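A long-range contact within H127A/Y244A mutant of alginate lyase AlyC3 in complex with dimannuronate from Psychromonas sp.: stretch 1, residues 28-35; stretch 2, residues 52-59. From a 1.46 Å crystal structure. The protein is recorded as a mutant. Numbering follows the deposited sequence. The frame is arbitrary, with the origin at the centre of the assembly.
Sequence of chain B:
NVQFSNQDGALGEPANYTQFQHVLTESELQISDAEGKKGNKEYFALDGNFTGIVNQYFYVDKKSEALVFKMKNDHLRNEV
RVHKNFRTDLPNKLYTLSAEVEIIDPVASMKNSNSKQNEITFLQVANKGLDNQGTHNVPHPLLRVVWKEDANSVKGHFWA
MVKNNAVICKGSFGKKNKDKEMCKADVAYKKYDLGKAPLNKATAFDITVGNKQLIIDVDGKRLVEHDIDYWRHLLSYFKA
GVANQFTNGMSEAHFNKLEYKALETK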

# COMPACT_ATOMS: atom_id res chain seq x y z
N GLU B 28 1.45 -25.49 -4.31
CA GLU B 28 0.24 -26.23 -4.02
C GLU B 28 -0.61 -26.22 -5.28
O GLU B 28 -0.35 -25.47 -6.13
N LEU B 29 -1.61 -27.08 -5.35
CA LEU B 29 -2.54 -27.15 -6.48
C LEU B 29 -3.85 -26.52 -6.06
O LEU B 29 -4.42 -26.88 -5.02
N GLN B 30 -4.32 -25.54 -6.83
CA GLN B 30 -5.58 -24.86 -6.59
C GLN B 30 -6.45 -25.15 -7.81
O GLN B 30 -6.17 -24.66 -8.91
N ILE B 31 -7.42 -26.03 -7.63
CA ILE B 31 -8.21 -26.51 -8.73
C ILE B 31 -9.70 -26.57 -8.45
O ILE B 31 -10.10 -26.98 -7.42
N SER B 32 -10.47 -26.13 -9.41
CA SER B 32 -11.89 -26.16 -9.30
C SER B 32 -12.43 -27.55 -9.57
O SER B 32 -11.86 -28.31 -10.27
N ASP B 33 -13.58 -27.83 -8.98
CA ASP B 33 -14.34 -29.03 -9.24
C ASP B 33 -15.15 -28.50 -10.44
O ASP B 33 -15.92 -27.63 -10.31
N ALA B 34 -14.89 -29.06 -11.60
CA ALA B 34 -15.54 -28.58 -12.82
C ALA B 34 -17.05 -28.63 -12.71
O ALA B 34 -17.75 -27.82 -13.33
N GLU B 35 -17.59 -29.56 -11.91
CA GLU B 35 -19.03 -29.70 -11.75
C GLU B 35 -19.52 -29.30 -10.36
O GLU B 35 -20.63 -29.66 -9.96
N GLY B 52 1.18 -38.81 -5.63
CA GLY B 52 -0.17 -39.32 -5.81
C GLY B 52 -1.18 -38.36 -6.42
O GLY B 52 -2.31 -38.78 -6.68
N ILE B 53 -0.82 -37.11 -6.65
CA ILE B 53 -1.76 -36.10 -7.14
C ILE B 53 -1.80 -36.17 -8.66
O ILE B 53 -0.85 -35.76 -9.33
N VAL B 54 -2.90 -36.68 -9.21
CA VAL B 54 -3.07 -36.84 -10.65
C VAL B 54 -4.55 -37.01 -10.94
O VAL B 54 -5.28 -37.62 -10.15
N ASN B 55 -5.01 -36.47 -12.06
CA ASN B 55 -6.36 -36.76 -12.53
C ASN B 55 -6.48 -36.33 -13.99
O ASN B 55 -5.50 -35.93 -14.63
N GLN B 56 -7.70 -36.46 -14.52
CA GLN B 56 -7.97 -36.18 -15.93
C GLN B 56 -7.66 -34.74 -16.30
O GLN B 56 -7.43 -34.47 -17.48
N TYR B 57 -7.65 -33.82 -15.34
CA TYR B 57 -7.41 -32.41 -15.62
C TYR B 57 -6.00 -31.96 -15.25
O TYR B 57 -5.62 -30.83 -15.57
N PHE B 58 -5.21 -32.81 -14.59
CA PHE B 58 -3.88 -32.44 -14.09
C PHE B 58 -3.03 -33.71 -14.13
O PHE B 58 -3.16 -34.58 -13.26
N TYR B 59 -2.16 -33.81 -15.13
CA TYR B 59 -1.39 -35.02 -15.32
C TYR B 59 -0.20 -34.71 -16.21
O TYR B 59 -0.10 -33.62 -16.79

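Side-chain packing between residues 28-35 and 52-59 of chain B. The two stretches meet through side chains alone: their backbones stay about 9 Å apart at the nearest register points, Leu 29 CA to Ile 53 CA (9.0 Å) and Ile 31 CA to Phe 58 CA (9.1 Å), and no hydrogen bond crosses between them. The contact is small, burying 258 Å² over both sides, and mostly apolar. Along the strand of stretch 1 the side chains alternate, so that Leu 29 and Ile 31 point toward stretch 2 while Glu 28 and Gln 30 lie out of its reach. Glu 28 (chi1 p, chi2 t) and Gln 30 (chi1 m, chi2 t) instead pair with each other, Gln 30 NE2 donating a nearly straight hydrogen bond to Glu 28 OE2 (3.0 Å, 171° at the hydrogen).

Leu 29 gives up the largest area in the contact, 64 Å². With chi1 t and chi2 p it sets both methyls against stretch 2. Leu 29 CD1 lies over the face of the Phe 58 ring, 4.1 Å from the ring centroid and 14° off the ring normal, a CH-pi contact. Leu 29 CD2 sits over a face of the same ring, 4.0 Å from Phe 58 CD2, and also lies 4.0 Å from Ile 53 CG2. Phe 58 (chi1 t, chi2 72°) and Ile 53 (chi1 m, chi2 m) both point toward stretch 1, so the leucine end is received by an aromatic and an aliphatic side chain together.

Ile 31, extended with chi1 and chi2 both t, carries CD1 to the turn of stretch 2. Ile 31 CD1 approaches Tyr 57 CB at 4.5 Å and Asn 55 ND2 at 4.4 Å, the latter a plain van der Waals approach because a methyl offers the amide no polar partner; ND2 is hydrogen-bonded elsewhere in the structure. The type I turn from Asn 55 to Phe 58 is closed by backbone hydrogen bonds from Phe 58 N to Asn 55 O (3.1 Å) and from Asn 55 N to Phe 58 O (2.9 Å). Asn 55, chi1 p, adds a side-chain bond, its OD1 accepting from Tyr 57 N at 2.8 Å. Its amide is thus tied into the turn beside the isoleucine methyl.

Past the strand, Ser 32 (chi1 m) is out of reach, its OG bonded elsewhere in the structure. The CA-to-CB bond of Asp 33 (chi1 t) points away; its OD1 accepts a hydrogen bond from Glu 35 N (3.0 Å), bracing the backbone around Ala 34. Ala 34 points its CB toward stretch 2, where it meets the far end of Tyr 57: OH lies at 3.8 Å and CZ at 4.2 Å from CB, the methyl approaching the ring obliquely. Tyr 57 (chi1 m, chi2 -69°) therefore spans from Ile 31, at its CB, to Ala 34, at its hydroxyl. Glu 35 (chi1 m, chi2 t) starts sideways and makes no close contact with stretch 2.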

# COMPACT_ATOMS: atom_id res chain seq x y z
CB GLU B 28 -0.54 -25.71 -2.81
CG GLU B 28 -1.08 -24.31 -2.95
CD GLU B 28 -1.70 -23.83 -1.66
OE1 GLU B 28 -1.07 -23.99 -0.62
OE2 GLU B 28 -2.79 -23.32 -1.73
CB LEU B 29 -2.77 -28.60 -6.91
CG LEU B 29 -3.71 -28.76 -8.11
CD1 LEU B 29 -3.09 -28.19 -9.40
CD2 LEU B 29 -4.08 -30.24 -8.30
CB GLN B 30 -5.37 -23.35 -6.40
CG GLN B 30 -4.40 -23.05 -5.25
CD GLN B 30 -4.27 -21.57 -4.90
OE1 GLN B 30 -4.66 -20.69 -5.68
NE2 GLN B 30 -3.72 -21.30 -3.72
CB ILE B 31 -7.68 -27.90 -9.14
CG1 ILE B 31 -8.38 -28.48 -10.35
CG2 ILE B 31 -7.70 -28.86 -7.98
CD1 ILE B 31 -7.70 -29.69 -10.88
CB SER B 32 -12.46 -25.25 -10.39
OG SER B 32 -12.12 -23.92 -10.21
CB ASP B 33 -15.24 -29.36 -8.06
CG ASP B 33 -16.26 -30.44 -8.36
OD1 ASP B 33 -16.40 -30.88 -9.46
OD2 ASP B 33 -16.94 -30.79 -7.42
CB ALA B 34 -15.05 -29.39 -14.03
CB GLU B 35 -19.49 -31.10 -12.18
CG GLU B 35 -19.32 -31.26 -13.68
CD GLU B 35 -19.63 -32.64 -14.18
OE1 GLU B 35 -20.10 -33.47 -13.38
OE2 GLU B 35 -19.41 -32.89 -15.39
CB ILE B 53 -1.38 -34.70 -6.66
CG1 ILE B 53 -1.34 -34.65 -5.13
CG2 ILE B 53 -2.34 -33.66 -7.23
CD1 ILE B 53 -2.66 -34.94 -4.47
CB VAL B 54 -2.24 -38.04 -11.18
CG1 VAL B 54 -2.68 -39.34 -10.49
CG2 VAL B 54 -2.37 -38.18 -12.71
CB ASN B 55 -7.45 -36.19 -11.64
CG ASN B 55 -7.49 -34.67 -11.64
OD1 ASN B 55 -7.03 -34.03 -12.57
ND2 ASN B 55 -8.07 -34.10 -10.60
CB GLN B 56 -9.44 -36.47 -16.24
CG GLN B 56 -10.40 -35.87 -15.23
CD GLN B 56 -11.86 -36.12 -15.56
OE1 GLN B 56 -12.26 -36.09 -16.73
NE2 GLN B 56 -12.67 -36.38 -14.54
CB TYR B 57 -8.41 -31.53 -14.87
CG TYR B 57 -9.86 -31.73 -15.25
CD1 TYR B 57 -10.34 -31.34 -16.50
CD2 TYR B 57 -10.76 -32.30 -14.36
CE1 TYR B 57 -11.67 -31.52 -16.84
CE2 TYR B 57 -12.09 -32.48 -14.70
CZ TYR B 57 -12.54 -32.09 -15.94
OH TYR B 57 -13.86 -32.27 -16.28
CB PHE B 58 -3.96 -31.88 -12.67
CG PHE B 58 -2.62 -31.53 -12.07
CD1 PHE B 58 -1.92 -30.42 -12.52
CD2 PHE B 58 -2.05 -32.30 -11.07
CE1 PHE B 58 -0.68 -30.09 -11.99
CE2 PHE B 58 -0.82 -31.98 -10.53
CZ PHE B 58 -0.13 -30.87 -10.99
CB TYR B 59 -2.25 -36.14 -15.92
CG TYR B 59 -2.78 -35.84 -17.31
CD1 TYR B 59 -3.96 -35.13 -17.49
CD2 TYR B 59 -2.10 -36.28 -18.44
CE1 TYR B 59 -4.45 -34.85 -18.77
CE2 TYR B 59 -2.57 -36.02 -19.72
CZ TYR B 59 -3.75 -35.31 -19.87
OH TYR B 59 -4.21 -35.04 -21.15